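Long-range contacts in glycoside Hydrolase (Bacteroides uniformis, PDB 5TA0), which probably hydrolyses agarose-type galactans, binding a neoagaro-oligosaccharide in its barrel, as part of agarose breakdown by a gut bacterium: residues 296-301 with 589-594; 75-80 with 413-418; 550-555 with 617-622. All blocks are in the same frame, centred on the assembly; numbering follows the deposited sequence.

Contact 1: 296-301 with 589-594; sequences KGSNME and DNFRGD. With EDO (1,2-ethanediol), chain U.
Gly-297 and Gly-593 meet backbone to backbone, their CA atoms 4.3 Å apart. Both take positive phi angles in which a CB would be pushed against the preceding carbonyl, and one on either residue would also press on the other's CA, so glycine suits both places. Beside them Ser-298 N gives a weak, bent hydrogen bond to Arg-592 O (2.8 Å, 129° at the hydrogen), just past Gly-297 at the helix N-cap. Arg-592 starts out extended, with CG opposite its own N (chi1 -172°), and lays CD on Gly-297 C at 3.8 Å. A bend at chi3 then lays one face of the guanidinium against the Glu-301 carboxylate. The two planes, 12° apart, are stacked, and OE2 stands 3.9 Å from NH1, a long salt bridge of charges alone. The stronger partners are Glu-607 for Arg-592 and Arg-563 for Glu-301, with Glu-359, Arg-360 and Gln-356 besides. The other side is looser and watery. One water joins Lys-296 O to Asp-594 N and OD1; another links Ser-298 OG with Asp-594 O. Asp-594 OD2 turns back to Gln-596 N. The start of helix 298-315 is thus wedged between helix 340-358 of the barrel and strand 602-609 of the C-terminal sheet.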
loop_
_atom_site.group_PDB
_atom_site.type_symbol
_atom_site.label_atom_id
_atom_site.label_comp_id
_atom_site.label_asym_id
_atom_site.label_seq_id
_atom_site.Cartn_x
_atom_site.Cartn_y
_atom_site.Cartn_z
ATOM N N LYS A 296 0.770 7.333 -7.810
ATOM C CA LYS A 296 -0.674 7.238 -7.913
ATOM C C LYS A 296 -1.087 7.372 -9.372
ATOM O O LYS A 296 -0.474 8.125 -10.152
ATOM C CB LYS A 296 -1.395 8.241 -7.028
ATOM C CG LYS A 296 -1.172 9.737 -7.324
ATOM C CD LYS A 296 -1.937 10.549 -6.285
ATOM C CE LYS A 296 -1.671 12.037 -6.341
ATOM N NZ LYS A 296 -2.576 12.746 -7.289
ATOM N N GLY A 297 -2.072 6.579 -9.762
ATOM C CA GLY A 297 -2.419 6.416 -11.165
ATOM C C GLY A 297 -1.721 5.257 -11.814
ATOM O O GLY A 297 -1.470 4.231 -11.171
ATOM N N SER A 298 -1.417 5.374 -13.111
ATOM C CA SER A 298 -0.980 4.230 -13.885
ATOM C C SER A 298 0.384 3.656 -13.498
ATOM O O SER A 298 0.663 2.483 -13.781
ATOM C CB SER A 298 -0.984 4.524 -15.395
ATOM O OG SER A 298 0.135 5.326 -15.811
ATOM N N ASN A 299 1.254 4.500 -12.935
ATOM C CA ASN A 299 2.611 4.032 -12.568
ATOM C C ASN A 299 2.577 2.888 -11.530
ATOM O O ASN A 299 3.130 1.825 -11.769
ATOM C CB ASN A 299 3.450 5.230 -12.109
ATOM C CG ASN A 299 4.846 4.856 -11.657
ATOM O OD1 ASN A 299 5.144 4.869 -10.462
ATOM N ND2 ASN A 299 5.699 4.474 -12.591
ATOM N N MET A 300 1.913 3.093 -10.398
ATOM C CA MET A 300 1.842 2.018 -9.396
ATOM C C MET A 300 1.079 0.796 -9.899
ATOM O O MET A 300 1.375 -0.325 -9.494
ATOM C CB MET A 300 1.286 2.525 -8.062
ATOM C CG MET A 300 -0.159 2.929 -8.062
ATOM S SD MET A 300 -0.697 3.734 -6.541
ATOM C CE MET A 300 -0.892 2.345 -5.440
ATOM N N GLU A 301 0.157 1.001 -10.829
ATOM C CA GLU A 301 -0.500 -0.143 -11.453
ATOM C C GLU A 301 0.519 -1.032 -12.198
ATOM O O GLU A 301 0.446 -2.261 -12.176
ATOM C CB GLU A 301 -1.593 0.325 -12.427
ATOM C CG GLU A 301 -2.795 1.001 -11.779
ATOM C CD GLU A 301 -3.565 0.084 -10.854
ATOM O OE1 GLU A 301 -3.830 -1.070 -11.233
ATOM O OE2 GLU A 301 -3.865 0.517 -9.729
ATOM N N ASP A 589 -6.994 7.492 -25.730
ATOM C CA ASP A 589 -6.023 8.577 -25.530
ATOM C C ASP A 589 -5.765 8.875 -24.050
ATOM O O ASP A 589 -4.642 9.265 -23.691
ATOM C CB ASP A 589 -6.489 9.874 -26.219
ATOM C CG ASP A 589 -6.186 9.890 -27.706
ATOM O OD1 ASP A 589 -5.039 9.573 -28.092
ATOM O OD2 ASP A 589 -7.094 10.237 -28.487
ATOM N N ASN A 590 -6.793 8.711 -23.212
ATOM C CA ASN A 590 -6.662 8.971 -21.774
ATOM C C ASN A 590 -6.440 7.675 -21.002
ATOM O O ASN A 590 -7.082 6.663 -21.279
ATOM C CB ASN A 590 -7.884 9.713 -21.216
ATOM C CG ASN A 590 -7.630 10.345 -19.846
ATOM O OD1 ASN A 590 -6.486 10.506 -19.414
ATOM N ND2 ASN A 590 -8.703 10.717 -19.158
ATOM N N PHE A 591 -5.513 7.729 -20.047
ATOM C CA PHE A 591 -5.231 6.623 -19.134
ATOM C C PHE A 591 -5.277 7.135 -17.704
ATOM O O PHE A 591 -5.417 8.328 -17.452
ATOM C CB PHE A 591 -3.889 5.938 -19.475
ATOM C CG PHE A 591 -2.735 6.886 -19.602
ATOM C CD1 PHE A 591 -2.316 7.311 -20.856
ATOM C CD2 PHE A 591 -2.072 7.376 -18.484
ATOM C CE1 PHE A 591 -1.255 8.200 -20.991
ATOM C CE2 PHE A 591 -1.018 8.267 -18.608
ATOM C CZ PHE A 591 -0.600 8.680 -19.865
ATOM N N ARG A 592 -5.191 6.211 -16.759
ATOM C CA ARG A 592 -5.315 6.544 -15.355
ATOM C C ARG A 592 -4.153 7.411 -14.864
ATOM O O ARG A 592 -2.997 6.973 -14.845
ATOM C CB ARG A 592 -5.388 5.227 -14.584
ATOM C CG ARG A 592 -5.701 5.375 -13.129
ATOM C CD ARG A 592 -5.351 4.133 -12.377
ATOM N NE ARG A 592 -6.132 2.936 -12.701
ATOM C CZ ARG A 592 -6.858 2.223 -11.837
ATOM N NH1 ARG A 592 -7.007 2.615 -10.581
ATOM N NH2 ARG A 592 -7.445 1.093 -12.215
ATOM N N GLY A 593 -4.459 8.641 -14.459
ATOM C CA GLY A 593 -3.477 9.550 -13.916
ATOM C C GLY A 593 -2.659 10.338 -14.923
ATOM O O GLY A 593 -3.055 10.491 -16.089
ATOM N N ASP A 594 -1.524 10.832 -14.448
ATOM C CA ASP A 594 -0.816 11.919 -15.113
ATOM C C ASP A 594 0.136 11.442 -16.198
ATOM O O ASP A 594 0.518 10.271 -16.257
ATOM C CB ASP A 594 -0.115 12.821 -14.084
ATOM C CG ASP A 594 1.171 12.244 -13.559
ATOM O OD1 ASP A 594 1.116 11.368 -12.664
ATOM O OD2 ASP A 594 2.260 12.650 -14.012
HETATM C C1 EDO U . 7.092 8.160 -9.421
HETATM O O1 EDO U . 7.194 6.875 -9.992
HETATM C C2 EDO U . 8.289 8.426 -8.549
HETATM O O2 EDO U . 7.767 8.845 -7.314
HETATM O O HOH W 1 -1.088 10.406 -11.491
HETATM O O HOH W 2 0.366 7.884 -15.003
#

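Contact 2: 75-80 with 413-418; sequences RKYDVY and FYQLWK. With EDO (1,2-ethanediol), chain O.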
loop_
_atom_site.group_PDB
_atom_site.type_symbol
_atom_site.label_atom_id
_atom_site.label_comp_id
_atom_site.label_asym_id
_atom_site.label_seq_id
_atom_site.Cartn_x
_atom_site.Cartn_y
_atom_site.Cartn_z
ATOM N N ARG A 75 -11.118 3.915 19.130
ATOM C CA ARG A 75 -12.495 3.433 19.284
ATOM C C ARG A 75 -13.499 4.267 18.485
ATOM O O ARG A 75 -14.231 3.725 17.663
ATOM C CB ARG A 75 -12.879 3.329 20.764
ATOM C CG ARG A 75 -14.219 2.635 21.003
ATOM C CD ARG A 75 -15.471 3.494 20.893
ATOM N NE ARG A 75 -15.416 4.772 21.608
ATOM C CZ ARG A 75 -16.223 5.817 21.372
ATOM N NH1 ARG A 75 -16.078 6.943 22.067
ATOM N NH2 ARG A 75 -17.172 5.761 20.437
ATOM N N LYS A 76 -13.526 5.577 18.717
ATOM C CA LYS A 76 -14.551 6.417 18.072
ATOM C C LYS A 76 -14.434 6.421 16.538
ATOM O O LYS A 76 -15.440 6.332 15.844
ATOM C CB LYS A 76 -14.511 7.854 18.602
ATOM C CG LYS A 76 -15.537 8.743 17.925
ATOM C CD LYS A 76 -15.656 10.110 18.571
ATOM C CE LYS A 76 -14.658 11.090 17.997
ATOM N NZ LYS A 76 -14.827 12.432 18.623
ATOM N N TYR A 77 -13.212 6.489 16.009
ATOM C CA TYR A 77 -13.050 6.480 14.550
ATOM C C TYR A 77 -12.895 5.070 13.963
ATOM O O TYR A 77 -12.949 4.916 12.738
ATOM C CB TYR A 77 -11.905 7.385 14.135
ATOM C CG TYR A 77 -12.217 8.858 14.335
ATOM C CD1 TYR A 77 -13.201 9.493 13.577
ATOM C CD2 TYR A 77 -11.524 9.607 15.274
ATOM C CE1 TYR A 77 -13.487 10.838 13.782
ATOM C CE2 TYR A 77 -11.791 10.957 15.461
ATOM C CZ TYR A 77 -12.768 11.557 14.714
ATOM O OH TYR A 77 -13.049 12.907 14.908
ATOM N N ASP A 78 -12.740 4.055 14.828
ATOM C CA ASP A 78 -12.574 2.640 14.402
ATOM C C ASP A 78 -11.357 2.494 13.487
ATOM O O ASP A 78 -11.451 2.158 12.302
ATOM C CB ASP A 78 -13.833 2.079 13.746
ATOM C CG ASP A 78 -13.810 0.572 13.625
ATOM O OD1 ASP A 78 -13.530 -0.080 14.633
ATOM O OD2 ASP A 78 -14.129 0.039 12.566
ATOM N N VAL A 79 -10.209 2.744 14.106
ATOM C CA VAL A 79 -8.924 2.791 13.426
ATOM C C VAL A 79 -8.024 1.702 13.979
ATOM O O VAL A 79 -7.946 1.537 15.191
ATOM C CB VAL A 79 -8.249 4.166 13.581
ATOM C CG1 VAL A 79 -6.898 4.201 12.871
ATOM C CG2 VAL A 79 -9.160 5.269 13.060
ATOM N N TYR A 80 -7.315 1.006 13.092
ATOM C CA TYR A 80 -6.528 -0.168 13.472
ATOM C C TYR A 80 -5.015 0.116 13.451
ATOM O O TYR A 80 -4.549 1.128 12.906
ATOM C CB TYR A 80 -6.923 -1.357 12.556
ATOM C CG TYR A 80 -8.381 -1.700 12.788
ATOM C CD1 TYR A 80 -9.425 -0.955 12.215
ATOM C CD2 TYR A 80 -8.727 -2.732 13.659
ATOM C CE1 TYR A 80 -10.752 -1.240 12.541
ATOM C CE2 TYR A 80 -10.052 -3.011 13.974
ATOM C CZ TYR A 80 -11.042 -2.261 13.423
ATOM O OH TYR A 80 -12.368 -2.521 13.769
ATOM N N PHE A 413 -8.250 12.238 7.287
ATOM C CA PHE A 413 -8.384 10.950 6.583
ATOM C C PHE A 413 -9.342 10.008 7.325
ATOM O O PHE A 413 -10.219 9.414 6.727
ATOM C CB PHE A 413 -7.013 10.286 6.432
ATOM C CG PHE A 413 -7.067 8.892 5.859
ATOM C CD1 PHE A 413 -7.153 8.669 4.498
ATOM C CD2 PHE A 413 -7.043 7.797 6.699
ATOM C CE1 PHE A 413 -7.233 7.390 3.996
ATOM C CE2 PHE A 413 -7.108 6.501 6.199
ATOM C CZ PHE A 413 -7.197 6.307 4.847
ATOM N N TYR A 414 -9.170 9.902 8.637
ATOM C CA TYR A 414 -9.976 8.980 9.438
ATOM C C TYR A 414 -11.401 9.496 9.631
ATOM O O TYR A 414 -12.333 8.714 9.742
ATOM C CB TYR A 414 -9.251 8.631 10.760
ATOM C CG TYR A 414 -7.895 8.050 10.445
ATOM C CD1 TYR A 414 -6.752 8.845 10.394
ATOM C CD2 TYR A 414 -7.768 6.716 10.082
ATOM C CE1 TYR A 414 -5.519 8.315 10.030
ATOM C CE2 TYR A 414 -6.547 6.158 9.718
ATOM C CZ TYR A 414 -5.416 6.963 9.681
ATOM O OH TYR A 414 -4.191 6.476 9.271
ATOM N N GLN A 415 -11.573 10.822 9.621
ATOM C CA GLN A 415 -12.888 11.426 9.620
ATOM C C GLN A 415 -13.605 11.149 8.300
ATOM O O GLN A 415 -14.796 10.788 8.275
ATOM C CB GLN A 415 -12.785 12.939 9.900
ATOM C CG GLN A 415 -12.353 13.214 11.321
ATOM C CD GLN A 415 -11.898 14.628 11.592
ATOM O OE1 GLN A 415 -11.434 15.343 10.715
ATOM N NE2 GLN A 415 -11.993 15.010 12.855
ATOM N N LEU A 416 -12.887 11.249 7.201
ATOM C CA LEU A 416 -13.462 11.003 5.886
ATOM C C LEU A 416 -13.958 9.564 5.747
ATOM O O LEU A 416 -15.038 9.334 5.206
ATOM C CB LEU A 416 -12.441 11.319 4.795
ATOM C CG LEU A 416 -12.795 11.050 3.340
ATOM C CD1 LEU A 416 -13.928 11.947 2.883
ATOM C CD2 LEU A 416 -11.571 11.240 2.466
ATOM N N TRP A 417 -13.150 8.617 6.226
ATOM C CA TRP A 417 -13.448 7.185 6.072
ATOM C C TRP A 417 -14.231 6.605 7.247
ATOM O O TRP A 417 -14.449 5.396 7.318
ATOM C CB TRP A 417 -12.127 6.402 5.844
ATOM C CG TRP A 417 -11.586 6.616 4.460
ATOM C CD1 TRP A 417 -10.747 7.640 4.038
ATOM C CD2 TRP A 417 -11.856 5.832 3.286
ATOM N NE1 TRP A 417 -10.507 7.527 2.706
ATOM C CE2 TRP A 417 -11.174 6.430 2.216
ATOM C CE3 TRP A 417 -12.607 4.676 3.038
ATOM C CZ2 TRP A 417 -11.208 5.899 0.918
ATOM C CZ3 TRP A 417 -12.623 4.151 1.762
ATOM C CH2 TRP A 417 -11.948 4.755 0.723
ATOM N N LYS A 418 -14.672 7.439 8.190
ATOM C CA LYS A 418 -15.438 6.966 9.351
ATOM C C LYS A 418 -16.679 6.184 8.865
ATOM O O LYS A 418 -17.327 6.569 7.892
ATOM C CB LYS A 418 -15.849 8.151 10.241
ATOM C CG LYS A 418 -16.368 7.768 11.601
ATOM C CD LYS A 418 -16.830 8.986 12.381
ATOM C CE LYS A 418 -17.166 8.676 13.823
ATOM N NZ LYS A 418 -18.365 7.801 13.967
HETATM C C1 EDO O . -3.116 9.226 7.311
HETATM O O1 EDO O . -3.819 8.139 6.788
HETATM C C2 EDO O . -3.079 10.211 6.169
HETATM O O2 EDO O . -1.862 9.927 5.486
HETATM O O HOH W 3 -17.099 5.062 13.957
HETATM O O HOH W 4 -18.235 6.899 16.728
HETATM O O HOH W 5 -12.171 5.969 10.217
#
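Tyr-77 is met by two side chains of segment 413-418, Gln-415 and Lys-418, each at its own angle. Gln-415 crosses it slantwise, ring and amide planes 66° apart, and NE2 donates to Tyr-77 OH over 3.1 Å. That bond is almost straight (174°), and the hydroxyl lies in the amide plane. Gln-415 suits the place because its CG also rests on Tyr-77 CE1 at 3.6 Å, while the extended chain beyond carries the amide on to the phenol oxygen. Lys-418 runs at about a right angle to the tyrosine, its CD 3.9 Å from Tyr-77 CD1; a turn at chi4 (-67°) then brings NZ to two waters, both held by Lys-76 O. A third water ties Tyr-77 O to Tyr-414 O. Val-79, branched at CB, sets both methyls against the Tyr-414 ring, CG2 3.6 Å from CD2 and CG1 3.7 Å from CE2, and the two side chains again cross nearly squarely. Phe-413 CD2 sits over the centre of one face of that ring, and Tyr-414 OH is hydrogen-bonded to Asn-50 O and to an ethanediol. Asp-78, with positive phi, is the C-prime residue of the Schellman motif that closes helix 69-76. From this turn the chain enters strand 80-84, next to strand 50-51 in the parallel barrel sheet, while helix 411-416 packs on helix 340-358 and on strand 487-495 of the neighbouring beta sheet.

Contact 3: 550-555 with 617-622; sequences NNVKKT and GNNTIS. With EDO (1,2-ethanediol), chain T.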
loop_
_atom_site.group_PDB
_atom_site.type_symbol
_atom_site.label_atom_id
_atom_site.label_comp_id
_atom_site.label_asym_id
_atom_site.label_seq_id
_atom_site.Cartn_x
_atom_site.Cartn_y
_atom_site.Cartn_z
ATOM N N ASN A 550 -4.566 -17.291 -21.436
ATOM C CA ASN A 550 -5.301 -18.538 -21.625
ATOM C C ASN A 550 -6.103 -18.995 -20.411
ATOM O O ASN A 550 -5.913 -18.511 -19.294
ATOM C CB ASN A 550 -4.293 -19.628 -22.031
ATOM C CG ASN A 550 -3.571 -19.318 -23.327
ATOM O OD1 ASN A 550 -4.115 -18.678 -24.231
ATOM N ND2 ASN A 550 -2.308 -19.769 -23.415
ATOM N N ASN A 551 -7.008 -19.960 -20.628
ATOM C CA ASN A 551 -7.934 -20.482 -19.624
ATOM C C ASN A 551 -8.854 -19.401 -19.028
ATOM O O ASN A 551 -9.223 -19.467 -17.864
ATOM C CB ASN A 551 -7.190 -21.255 -18.505
ATOM C CG ASN A 551 -7.240 -22.776 -18.662
ATOM O OD1 ASN A 551 -8.173 -23.378 -19.248
ATOM N ND2 ASN A 551 -6.266 -23.425 -18.053
ATOM N N VAL A 552 -9.225 -18.418 -19.853
ATOM C CA VAL A 552 -10.146 -17.369 -19.433
ATOM C C VAL A 552 -11.563 -17.930 -19.416
ATOM O O VAL A 552 -12.014 -18.526 -20.383
ATOM C CB VAL A 552 -10.075 -16.162 -20.381
ATOM C CG1 VAL A 552 -11.176 -15.140 -20.080
ATOM C CG2 VAL A 552 -8.685 -15.521 -20.321
ATOM N N LYS A 553 -12.242 -17.749 -18.298
ATOM C CA LYS A 553 -13.598 -18.245 -18.131
ATOM C C LYS A 553 -14.584 -17.134 -18.472
ATOM O O LYS A 553 -14.555 -16.058 -17.886
ATOM C CB LYS A 553 -13.786 -18.769 -16.704
ATOM C CG LYS A 553 -12.710 -19.750 -16.232
ATOM C CD LYS A 553 -12.454 -20.970 -17.134
ATOM C CE LYS A 553 -13.734 -21.751 -17.453
ATOM N NZ LYS A 553 -13.536 -23.108 -18.051
ATOM N N LYS A 554 -15.388 -17.360 -19.494
ATOM C CA LYS A 554 -16.461 -16.439 -19.834
ATOM C C LYS A 554 -17.819 -16.980 -19.423
ATOM O O LYS A 554 -18.000 -18.190 -19.230
ATOM C CB LYS A 554 -16.461 -16.149 -21.329
ATOM C CG LYS A 554 -15.239 -15.384 -21.823
ATOM C CD LYS A 554 -15.325 -15.135 -23.315
ATOM C CE LYS A 554 -16.401 -14.107 -23.659
ATOM N NZ LYS A 554 -16.689 -14.115 -25.115
ATOM N N THR A 555 -18.755 -16.047 -19.260
ATOM C CA THR A 555 -20.170 -16.321 -19.012
ATOM C C THR A 555 -20.953 -15.608 -20.114
ATOM O O THR A 555 -20.367 -15.049 -21.041
ATOM C CB THR A 555 -20.581 -15.822 -17.623
ATOM O OG1 THR A 555 -20.239 -14.445 -17.456
ATOM C CG2 THR A 555 -19.867 -16.616 -16.524
ATOM N N GLY A 617 -11.602 -18.366 -24.574
ATOM C CA GLY A 617 -10.829 -18.973 -23.484
ATOM C C GLY A 617 -9.344 -18.776 -23.635
ATOM O O GLY A 617 -8.658 -18.436 -22.664
ATOM N N ASN A 618 -8.832 -18.991 -24.851
ATOM C CA ASN A 618 -7.420 -18.756 -25.149
ATOM C C ASN A 618 -7.316 -17.582 -26.096
ATOM O O ASN A 618 -7.914 -17.570 -27.193
ATOM C CB ASN A 618 -6.767 -20.007 -25.757
ATOM C CG ASN A 618 -6.741 -21.193 -24.805
ATOM O OD1 ASN A 618 -6.838 -21.056 -23.590
ATOM N ND2 ASN A 618 -6.662 -22.406 -25.383
ATOM N N ASN A 619 -6.588 -16.558 -25.680
ATOM C CA ASN A 619 -6.589 -15.265 -26.351
ATOM C C ASN A 619 -5.208 -14.862 -26.794
ATOM O O ASN A 619 -4.242 -15.015 -26.032
ATOM C CB ASN A 619 -7.122 -14.195 -25.403
ATOM C CG ASN A 619 -8.517 -14.504 -24.935
ATOM O OD1 ASN A 619 -9.478 -14.222 -25.650
ATOM N ND2 ASN A 619 -8.648 -15.107 -23.772
ATOM N N THR A 620 -5.117 -14.290 -27.990
ATOM C CA THR A 620 -3.857 -13.816 -28.547
ATOM C C THR A 620 -3.952 -12.287 -28.647
ATOM O O THR A 620 -4.857 -11.777 -29.319
ATOM C CB THR A 620 -3.624 -14.472 -29.929
ATOM O OG1 THR A 620 -3.621 -15.902 -29.784
ATOM C CG2 THR A 620 -2.306 -14.012 -30.540
ATOM N N ILE A 621 -3.035 -11.566 -27.981
ATOM C CA ILE A 621 -3.032 -10.117 -27.905
ATOM C C ILE A 621 -1.762 -9.641 -28.605
ATOM O O ILE A 621 -0.660 -9.969 -28.155
ATOM C CB ILE A 621 -3.083 -9.651 -26.433
ATOM C CG1 ILE A 621 -4.449 -10.035 -25.825
ATOM C CG2 ILE A 621 -2.816 -8.152 -26.344
ATOM C CD1 ILE A 621 -4.530 -10.011 -24.305
ATOM N N SER A 622 -1.923 -8.904 -29.709
ATOM C CA SER A 622 -0.810 -8.470 -30.552
ATOM C C SER A 622 -0.668 -6.958 -30.473
ATOM O O SER A 622 -1.647 -6.240 -30.602
ATOM C CB SER A 622 -1.088 -8.928 -31.993
ATOM O OG SER A 622 -0.366 -8.197 -32.948
HETATM C C1 EDO T . -6.689 -25.195 -22.990
HETATM O O1 EDO T . -6.036 -24.907 -24.197
HETATM C C2 EDO T . -6.073 -24.536 -21.787
HETATM O O2 EDO T . -6.155 -23.132 -21.912
#
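Asn-618 OD1 is gripped twice, by Asn-551 N at 3.2 Å and by an ethanediol O2 at 2.8 Å. The backbone N-H arrives nearly along the C=O axis; the diol, probably from the crystallisation liquor, also takes a bond from Asn-618 ND2. Next to it Val-552 N reaches a lone pair of Gly-617 O over 2.9 Å, in the carbonyl plane. Asn-551 has the left-handed backbone angles that asparagine tolerates well, and this turn delivers the two successive N-H groups to neighbouring acceptors. Here the chain leaves strand 545-549, the edge partner of strand 619-624 in the four-stranded antiparallel sheet of the porphyranase-type C-terminal region. Val-552, a buried aliphatic side chain, packs against Met-637 and Ile-639 of strand 631-642 in the five-stranded sheet. Its CG2 lies 3.5 Å from Asn-619 ND2, which is hydrogen-bonded to Ile-549 O, while Asn-619 OD1 takes Lys-616 N. Asn-550 sets CB 3.3 Å from Asn-618 OD1, and its amide crosses that of Asn-618 with planes 66° apart. With a glycine here, both that CB and the crossing amide would be gone, which is likely to leave the Asn-618 side chain freer to turn. Gly-617 CA adds a CH···O contact to Val-552 O at 3.3 Å.

In the fold
Contact 1 is the most buried of the three; contacts 2 and 3 are partly buried, and contact 3 lies farthest out, about 30 Å from the chain's centre. Contacts 1 and 2 both pack against helix 340-358, on interleaved residues of it, though their centres are about 28 Å apart. Contact 1 ties the barrel to the five-stranded C-terminal sheet; contact 2 joins the ends of two helices, the second of which also leans on the nine-stranded sheet. Contact 3 stays within the C-terminal region. Chemistry follows place: paired glycines and a network of charges in contact 1, aromatic rings and aliphatic chains with bridging waters in contact 2, asparagine amides and backbone bonds at a sheet end in contact 3.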